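Long-range contact in Agap007691-pb (Anopheles gambiae, PDB 5C98), which belongs to the serpin family and may act as an inhibitor of serine proteases, although its physiological role has not been established: residues 43-48 / 87-92. Residues are numbered along the deposited sequence; the frame is centred on the assembly and turned at random.
Sequences PYHVRL and QQLHDG
Leu89 reaches with its CD2 methyl into the angle between Tyr44, His45 and Leu48, three side chains from the start of helix 43-51. Its CG lies anti to the backbone N (chi1 178°), and CD2 is the methyl extended away from CA. The methyl lies 3.8 Å from Leu48 CD1, and the CD2 corner of the Tyr44 ring is nearly as close, 3.9 Å from Leu89 CD2, the Tyr44 and Leu89 side chains running alongside in opposing directions. The imidazole of His45 also meets this methyl, through its carbon CD2, 4.0 Å from Leu89 CD2, while its ND1 is hydrogen-bonded to Ser173. Within helix 43-51, one turn on from Tyr44, Leu48 lays CD1 over the centre of that ring, 3.9 Å above its plane, and Leu89 CD2 packs in from the same side of the plane.

Polar groups join at the margin. Tyr44 OH is hydrogen-bonded to the O of a water 2.7 Å away, in the plane of the ring at its edge, and the same water O accepts a hydrogen bond from Gln88 NE2 (2.8 Å). Leu89 stands at the C-terminal end of helix 75-89 and also touches Leu95 and Ala97 of strand 95-104; Ala97 meets His45 as well. The contact thus joins two helices of the serpin fold above a strand of its central sheet. With no direct hydrogen bond across the two segments, the buried part of this junction rests on van der Waals contact around one leucine methyl, and its polar link is left to a single bridging water.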
loop_
_atom_site.group_PDB
_atom_site.type_symbol
_atom_site.label_atom_id
_atom_site.label_comp_id
_atom_site.label_asym_id
_atom_site.label_seq_id
_atom_site.Cartn_x
_atom_site.Cartn_y
_atom_site.Cartn_z
ATOM N N PRO A 43 0.962 2.068 3.591
ATOM C CA PRO A 43 1.044 3.167 4.563
ATOM C C PRO A 43 2.203 4.100 4.277
ATOM O O PRO A 43 2.120 5.298 4.561
ATOM C CB PRO A 43 1.175 2.424 5.897
ATOM C CG PRO A 43 0.450 1.087 5.621
ATOM C CD PRO A 43 0.874 0.753 4.250
ATOM N N TYR A 44 3.305 3.573 3.763
ATOM C CA TYR A 44 4.442 4.420 3.434
ATOM C C TYR A 44 4.036 5.470 2.426
ATOM O O TYR A 44 4.406 6.643 2.572
ATOM C CB TYR A 44 5.583 3.562 2.886
ATOM C CG TYR A 44 6.927 4.264 2.674
ATOM C CD1 TYR A 44 7.436 5.129 3.631
ATOM C CD2 TYR A 44 7.700 3.977 1.570
ATOM C CE1 TYR A 44 8.678 5.715 3.473
ATOM C CE2 TYR A 44 8.951 4.576 1.400
ATOM C CZ TYR A 44 9.408 5.425 2.354
ATOM O OH TYR A 44 10.646 6.013 2.225
ATOM N N HIS A 45 3.296 5.083 1.370
ATOM C CA HIS A 45 2.887 6.100 0.415
ATOM C C HIS A 45 1.779 6.999 0.964
ATOM O O HIS A 45 1.686 8.166 0.566
ATOM C CB HIS A 45 2.537 5.509 -0.921
ATOM C CG HIS A 45 2.545 6.523 -2.005
ATOM N ND1 HIS A 45 1.425 6.850 -2.730
ATOM C CD2 HIS A 45 3.549 7.281 -2.482
ATOM C CE1 HIS A 45 1.743 7.789 -3.609
ATOM N NE2 HIS A 45 3.026 8.075 -3.470
ATOM N N VAL A 46 0.941 6.494 1.875
ATOM C CA VAL A 46 0.009 7.370 2.590
ATOM C C VAL A 46 0.791 8.507 3.241
ATOM O O VAL A 46 0.452 9.684 3.097
ATOM C CB VAL A 46 -0.824 6.560 3.603
ATOM C CG1 VAL A 46 -1.533 7.453 4.624
ATOM C CG2 VAL A 46 -1.820 5.642 2.915
ATOM N N ARG A 47 1.851 8.159 3.968
ATOM C CA ARG A 47 2.726 9.145 4.609
ATOM C C ARG A 47 3.348 10.081 3.581
ATOM O O ARG A 47 3.338 11.314 3.755
ATOM C CB ARG A 47 3.789 8.424 5.461
ATOM C CG ARG A 47 4.922 9.325 5.948
ATOM C CD ARG A 47 6.112 9.262 5.018
ATOM N NE ARG A 47 7.236 10.049 5.534
ATOM C CZ ARG A 47 8.085 9.605 6.457
ATOM N NH1 ARG A 47 7.960 8.386 6.964
ATOM N NH2 ARG A 47 9.093 10.383 6.851
ATOM N N LEU A 48 3.899 9.526 2.505
ATOM C CA LEU A 48 4.610 10.378 1.558
ATOM C C LEU A 48 3.663 11.346 0.875
ATOM O O LEU A 48 3.999 12.532 0.675
ATOM C CB LEU A 48 5.355 9.540 0.523
ATOM C CG LEU A 48 6.556 8.813 1.113
ATOM C CD1 LEU A 48 7.069 7.815 0.107
ATOM C CD2 LEU A 48 7.702 9.755 1.526
ATOM N N GLN A 87 11.240 9.850 -4.426
ATOM C CA GLN A 87 11.992 9.506 -5.626
ATOM C C GLN A 87 12.589 8.113 -5.516
ATOM O O GLN A 87 12.672 7.392 -6.512
ATOM C CB GLN A 87 13.090 10.549 -5.859
ATOM C CG GLN A 87 13.919 10.313 -7.116
ATOM C CD GLN A 87 14.931 11.415 -7.377
ATOM O OE1 GLN A 87 14.596 12.599 -7.355
ATOM N NE2 GLN A 87 16.176 11.026 -7.626
ATOM N N GLN A 88 12.999 7.717 -4.314
ATOM C CA GLN A 88 13.535 6.378 -4.102
ATOM C C GLN A 88 12.449 5.311 -4.241
ATOM O O GLN A 88 12.708 4.225 -4.766
ATOM C CB GLN A 88 14.187 6.337 -2.717
ATOM C CG GLN A 88 14.552 4.976 -2.178
ATOM C CD GLN A 88 15.277 5.069 -0.839
ATOM O OE1 GLN A 88 16.462 4.755 -0.748
ATOM N NE2 GLN A 88 14.568 5.515 0.204
ATOM N N LEU A 89 11.225 5.617 -3.806
ATOM C CA LEU A 89 10.137 4.638 -3.803
ATOM C C LEU A 89 9.641 4.365 -5.209
ATOM O O LEU A 89 9.513 3.209 -5.620
ATOM C CB LEU A 89 8.976 5.158 -2.958
ATOM C CG LEU A 89 7.759 4.216 -2.945
ATOM C CD1 LEU A 89 8.130 2.825 -2.450
ATOM C CD2 LEU A 89 6.646 4.802 -2.131
ATOM N N HIS A 90 9.287 5.408 -5.939
ATOM C CA HIS A 90 8.783 5.240 -7.286
ATOM C C HIS A 90 9.929 4.801 -8.183
ATOM O O HIS A 90 10.969 5.467 -8.257
ATOM C CB HIS A 90 8.179 6.552 -7.762
ATOM C CG HIS A 90 7.609 6.471 -9.132
ATOM N ND1 HIS A 90 6.489 5.735 -9.435
ATOM C CD2 HIS A 90 8.038 7.001 -10.295
ATOM C CE1 HIS A 90 6.235 5.841 -10.725
ATOM N NE2 HIS A 90 7.162 6.608 -11.268
ATOM N N ASP A 91 9.771 3.662 -8.841
ATOM C CA ASP A 91 10.888 3.017 -9.509
ATOM C C ASP A 91 10.383 2.375 -10.797
ATOM O O ASP A 91 10.316 1.146 -10.937
ATOM C CB ASP A 91 11.543 2.003 -8.570
ATOM C CG ASP A 91 12.797 1.400 -9.143
ATOM O OD1 ASP A 91 13.340 1.979 -10.100
ATOM O OD2 ASP A 91 13.249 0.349 -8.615
ATOM N N GLY A 92 10.008 3.236 -11.733
ATOM C CA GLY A 92 9.702 2.869 -13.098
ATOM C C GLY A 92 8.930 1.588 -13.294
ATOM O O GLY A 92 7.758 1.464 -12.928
HETATM O O HOH W 1 11.838 5.636 -0.129
#